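PDB 1NY1: probable polysaccharide deacetylase pdaA from Bacillus subtilis, which removes the acetyl group from N-acetylmuramic acid residues of peptidoglycan, a step toward the muramic delta-lactam of the spore cortex, and is required for germination. Local coordinates for residues F35-T48 with Q219-K233. Numbering follows the deposited sequence.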
# COMPACT_ATOMS: atom_id res chain seq x y z
N PHE A 35 4.39 -10.38 1.03
CA PHE A 35 5.24 -9.84 2.10
C PHE A 35 4.62 -8.63 2.77
O PHE A 35 3.67 -8.04 2.26
CB PHE A 35 6.62 -9.47 1.54
CG PHE A 35 6.57 -8.52 0.38
CD1 PHE A 35 6.45 -7.15 0.59
CD2 PHE A 35 6.61 -9.00 -0.92
CE1 PHE A 35 6.36 -6.27 -0.49
CE2 PHE A 35 6.52 -8.14 -2.01
CZ PHE A 35 6.39 -6.77 -1.79
N TYR A 36 5.15 -8.28 3.94
CA TYR A 36 4.64 -7.12 4.67
C TYR A 36 5.79 -6.25 5.16
O TYR A 36 5.58 -5.20 5.75
CB TYR A 36 3.78 -7.55 5.85
CG TYR A 36 4.43 -8.46 6.87
CD1 TYR A 36 4.51 -9.83 6.65
CD2 TYR A 36 4.89 -7.96 8.09
CE1 TYR A 36 5.01 -10.69 7.63
CE2 TYR A 36 5.40 -8.81 9.08
CZ TYR A 36 5.45 -10.17 8.84
OH TYR A 36 5.89 -11.02 9.83
N LEU A 37 7.01 -6.71 4.89
CA LEU A 37 8.22 -5.98 5.26
C LEU A 37 9.22 -6.02 4.11
O LEU A 37 9.19 -6.93 3.28
CB LEU A 37 8.87 -6.61 6.49
CG LEU A 37 8.21 -6.39 7.86
CD1 LEU A 37 8.76 -7.39 8.86
CD2 LEU A 37 8.45 -4.96 8.33
N GLY A 38 10.10 -5.02 4.09
CA GLY A 38 11.14 -4.94 3.08
C GLY A 38 12.43 -5.39 3.73
O GLY A 38 12.42 -6.32 4.54
N ASN A 39 13.54 -4.73 3.42
CA ASN A 39 14.83 -5.10 3.99
C ASN A 39 15.00 -4.54 5.41
O ASN A 39 15.28 -3.36 5.59
CB ASN A 39 15.97 -4.58 3.11
CG ASN A 39 17.33 -5.13 3.51
OD1 ASN A 39 17.48 -5.73 4.58
ND2 ASN A 39 18.33 -4.92 2.66
N THR A 40 14.84 -5.41 6.41
CA THR A 40 14.96 -5.00 7.80
C THR A 40 16.40 -4.84 8.28
O THR A 40 16.64 -4.53 9.44
CB THR A 40 14.25 -6.01 8.73
OG1 THR A 40 14.90 -7.28 8.62
CG2 THR A 40 12.79 -6.16 8.32
N LYS A 41 17.35 -5.04 7.37
CA LYS A 41 18.77 -4.91 7.72
C LYS A 41 19.33 -3.52 7.44
O LYS A 41 20.53 -3.27 7.60
CB LYS A 41 19.59 -5.96 6.95
CG LYS A 41 19.19 -7.39 7.25
CD LYS A 41 19.94 -8.37 6.36
CE LYS A 41 19.43 -9.80 6.55
NZ LYS A 41 19.95 -10.72 5.50
N GLU A 42 18.47 -2.60 7.02
CA GLU A 42 18.87 -1.23 6.76
C GLU A 42 17.71 -0.31 7.11
O GLU A 42 16.55 -0.73 7.05
CB GLU A 42 19.24 -1.06 5.28
CG GLU A 42 18.08 -1.23 4.33
CD GLU A 42 18.51 -1.14 2.88
OE1 GLU A 42 17.64 -0.88 2.02
OE2 GLU A 42 19.72 -1.33 2.60
N LYS A 43 18.02 0.93 7.49
CA LYS A 43 17.00 1.91 7.87
C LYS A 43 16.29 2.46 6.64
O LYS A 43 16.56 3.57 6.18
CB LYS A 43 17.63 3.06 8.67
CG LYS A 43 18.17 2.63 10.03
CD LYS A 43 18.85 3.77 10.79
CE LYS A 43 17.87 4.62 11.57
NZ LYS A 43 18.58 5.59 12.47
N THR A 44 15.37 1.66 6.12
CA THR A 44 14.61 1.99 4.94
C THR A 44 13.12 1.83 5.21
O THR A 44 12.71 0.94 5.95
CB THR A 44 14.99 1.07 3.77
OG1 THR A 44 16.38 1.26 3.45
CG2 THR A 44 14.14 1.36 2.54
N ILE A 45 12.33 2.71 4.61
CA ILE A 45 10.88 2.69 4.73
C ILE A 45 10.29 2.74 3.32
O ILE A 45 10.83 3.43 2.45
CB ILE A 45 10.37 3.90 5.55
CG1 ILE A 45 10.75 3.72 7.03
CG2 ILE A 45 8.86 4.05 5.39
CD1 ILE A 45 10.58 4.98 7.87
N TYR A 46 9.21 2.00 3.10
CA TYR A 46 8.54 1.95 1.80
C TYR A 46 7.14 2.51 2.02
O TYR A 46 6.36 1.95 2.79
CB TYR A 46 8.42 0.50 1.31
CG TYR A 46 9.72 -0.28 1.40
CD1 TYR A 46 10.61 -0.32 0.34
CD2 TYR A 46 10.07 -0.92 2.59
CE1 TYR A 46 11.84 -0.98 0.45
CE2 TYR A 46 11.29 -1.58 2.72
CZ TYR A 46 12.17 -1.60 1.66
OH TYR A 46 13.38 -2.23 1.80
N LEU A 47 6.82 3.62 1.36
CA LEU A 47 5.50 4.21 1.52
C LEU A 47 4.48 3.65 0.53
O LEU A 47 4.76 3.55 -0.66
CB LEU A 47 5.58 5.74 1.34
CG LEU A 47 6.45 6.50 2.34
CD1 LEU A 47 6.43 7.99 2.02
CD2 LEU A 47 5.94 6.25 3.76
N THR A 48 3.31 3.26 1.04
CA THR A 48 2.24 2.77 0.19
C THR A 48 0.96 3.46 0.65
O THR A 48 0.83 3.86 1.82
CB THR A 48 2.03 1.23 0.26
OG1 THR A 48 1.35 0.88 1.47
CG2 THR A 48 3.36 0.49 0.19
N GLN A 219 16.75 11.30 10.85
CA GLN A 219 17.12 10.19 11.73
C GLN A 219 18.03 9.20 11.02
O GLN A 219 18.68 8.37 11.66
CB GLN A 219 15.88 9.43 12.21
CG GLN A 219 15.06 10.15 13.25
CD GLN A 219 13.89 9.31 13.72
OE1 GLN A 219 14.05 8.12 14.03
NE2 GLN A 219 12.71 9.92 13.78
N GLY A 220 18.06 9.25 9.69
CA GLY A 220 18.91 8.34 8.94
C GLY A 220 18.16 7.33 8.10
O GLY A 220 18.75 6.37 7.61
N TYR A 221 16.85 7.53 7.95
CA TYR A 221 16.02 6.64 7.15
C TYR A 221 16.04 7.05 5.68
O TYR A 221 16.14 8.23 5.35
CB TYR A 221 14.56 6.67 7.62
CG TYR A 221 14.24 5.74 8.77
CD1 TYR A 221 14.03 4.38 8.56
CD2 TYR A 221 14.15 6.23 10.07
CE1 TYR A 221 13.74 3.52 9.62
CE2 TYR A 221 13.86 5.38 11.14
CZ TYR A 221 13.66 4.03 10.91
OH TYR A 221 13.40 3.19 11.96
N THR A 222 15.95 6.05 4.82
CA THR A 222 15.91 6.24 3.37
C THR A 222 14.57 5.66 2.92
O THR A 222 14.16 4.60 3.41
CB THR A 222 17.05 5.49 2.66
OG1 THR A 222 18.30 6.13 2.94
CG2 THR A 222 16.83 5.47 1.15
N PHE A 223 13.89 6.34 2.00
CA PHE A 223 12.60 5.88 1.48
C PHE A 223 12.76 5.26 0.10
O PHE A 223 13.29 5.89 -0.81
CB PHE A 223 11.62 7.06 1.40
CG PHE A 223 11.19 7.58 2.73
CD1 PHE A 223 10.08 7.04 3.38
CD2 PHE A 223 11.93 8.58 3.37
CE1 PHE A 223 9.70 7.49 4.64
CE2 PHE A 223 11.56 9.03 4.64
CZ PHE A 223 10.44 8.49 5.28
N LYS A 224 12.32 4.02 -0.04
CA LYS A 224 12.41 3.32 -1.32
C LYS A 224 11.02 2.86 -1.75
O LYS A 224 10.08 2.89 -0.96
CB LYS A 224 13.35 2.11 -1.20
CG LYS A 224 14.80 2.49 -0.91
CD LYS A 224 15.70 1.26 -0.87
CE LYS A 224 17.15 1.63 -0.62
NZ LYS A 224 18.02 0.43 -0.52
N SER A 225 10.89 2.45 -3.00
CA SER A 225 9.61 2.01 -3.53
C SER A 225 9.44 0.50 -3.46
O SER A 225 10.39 -0.23 -3.18
CB SER A 225 9.47 2.45 -4.99
OG SER A 225 10.33 1.66 -5.80
N ILE A 226 8.22 0.04 -3.74
CA ILE A 226 7.94 -1.39 -3.73
C ILE A 226 8.76 -2.04 -4.84
O ILE A 226 9.26 -3.16 -4.68
CB ILE A 226 6.44 -1.66 -3.94
CG1 ILE A 226 5.63 -1.04 -2.79
CG2 ILE A 226 6.19 -3.16 -4.07
CD1 ILE A 226 5.98 -1.57 -1.40
N ASP A 227 8.90 -1.35 -5.97
CA ASP A 227 9.70 -1.90 -7.07
C ASP A 227 11.15 -2.05 -6.60
O ASP A 227 11.79 -3.05 -6.91
CB ASP A 227 9.65 -0.99 -8.31
CG ASP A 227 8.48 -1.31 -9.23
OD1 ASP A 227 7.91 -2.42 -9.13
OD2 ASP A 227 8.13 -0.46 -10.07
N ASP A 228 11.66 -1.07 -5.86
CA ASP A 228 13.03 -1.16 -5.37
C ASP A 228 13.13 -2.36 -4.43
O ASP A 228 14.10 -3.12 -4.47
CB ASP A 228 13.45 0.10 -4.59
CG ASP A 228 13.40 1.36 -5.43
OD1 ASP A 228 13.63 1.28 -6.66
OD2 ASP A 228 13.15 2.44 -4.86
N LEU A 229 12.12 -2.51 -3.58
CA LEU A 229 12.08 -3.61 -2.64
C LEU A 229 12.20 -4.93 -3.39
O LEU A 229 13.02 -5.78 -3.06
CB LEU A 229 10.77 -3.57 -1.85
CG LEU A 229 10.60 -4.50 -0.64
CD1 LEU A 229 9.46 -3.97 0.22
CD2 LEU A 229 10.32 -5.93 -1.09
N MSE A 230 11.38 -5.09 -4.43
CA MSE A 230 11.38 -6.31 -5.23
C MSE A 230 12.73 -6.54 -5.90
O MSE A 230 13.29 -7.63 -5.84
CB MSE A 230 10.29 -6.25 -6.29
CG MSE A 230 8.87 -6.36 -5.75
SE MSE A 230 8.51 -8.09 -5.00
CE MSE A 230 8.44 -9.12 -6.63
N PHE A 231 13.25 -5.50 -6.54
CA PHE A 231 14.53 -5.59 -7.24
C PHE A 231 15.69 -5.99 -6.34
O PHE A 231 16.42 -6.94 -6.63
CB PHE A 231 14.87 -4.25 -7.90
CG PHE A 231 16.23 -4.22 -8.54
CD1 PHE A 231 16.51 -5.00 -9.66
CD2 PHE A 231 17.24 -3.42 -8.01
CE1 PHE A 231 17.77 -4.97 -10.25
CE2 PHE A 231 18.50 -3.38 -8.59
CZ PHE A 231 18.77 -4.16 -9.71
N GLU A 232 15.86 -5.26 -5.25
CA GLU A 232 16.95 -5.52 -4.32
C GLU A 232 16.85 -6.88 -3.65
O GLU A 232 17.87 -7.48 -3.29
CB GLU A 232 17.00 -4.41 -3.26
CG GLU A 232 17.26 -3.03 -3.88
CD GLU A 232 17.30 -1.92 -2.85
OE1 GLU A 232 17.52 -0.75 -3.25
OE2 GLU A 232 17.11 -2.21 -1.65
N LYS A 233 15.63 -7.38 -3.51
CA LYS A 233 15.40 -8.68 -2.90
C LYS A 233 15.80 -9.79 -3.88
O LYS A 233 16.11 -10.91 -3.46
CB LYS A 233 13.92 -8.82 -2.51
CG LYS A 233 13.61 -10.08 -1.72
CD LYS A 233 12.20 -10.08 -1.14
CE LYS A 233 11.12 -10.28 -2.20
NZ LYS A 233 10.78 -9.03 -2.94
O HOH W 1 18.48 -3.54 0.04
O HOH W 2 19.29 4.68 5.39
O HOH W 3 16.50 6.72 14.33
O HOH W 4 14.86 -2.92 -0.31
O HOH W 5 8.62 5.02 -0.43
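Leu229 is the knob to start from: it rises from helix 226-233 into a hollow walled by Phe35, Tyr46 and the bare backbone of Gly38. Its CG lies anti to the backbone N (chi1 -170°), which carries the branch in between the two rings. CD1 sits squarely over the centre of the Tyr46 ring, 3.6 Å from the centroid, and also reaches Phe35 CE1, while CD2 covers one face of Phe35 nearer the rim. The fit is tight, with Leu229 CD1 only 3.5 Å from Gly38 CA. The selenium of Met230, here selenomethionine, comes obliquely against Phe35 CE2, a Met-aromatic contact. At the far end of Tyr46, the hydroxyl accepts a nearly straight bond from Asn39 N (169°), tying the loop to the ring.

Beside this pocket Lys224 runs out extended past Thr44 CG2, and its NZ is clasped by Glu42 OE1 at 2.9 Å and by both carboxylate oxygens of Glu232. Thr44 OG1 also donates to Glu42 OE1, from the same face of the carboxylate plane as Lys224 NZ.

On the opposite face of the sheet Ile45 and Phe223 lie side by side, with CG2 of the isoleucine obliquely against Phe223 CE1 (3.6 Å). Just ahead of strand 222-224, Tyr221 is sandwiched: Ile45 CD1 packs on one face and the Lys43 chain crosses the other, its NZ reaching Gln219 O at 2.9 Å. Leu216 of helix 205-219 backs Ile45, Tyr221 and Phe223.

Three backbone bonds, Thr222 N to Lys43 O, Ile45 N to Thr222 O and Lys224 N to Ile45 O, join the strands in parallel. The last strand of the chain, 222-224, thus pairs with 44-51, the first strand of the parallel sheet, as expected of the distorted beta/alpha barrel of NodB-type deacetylases.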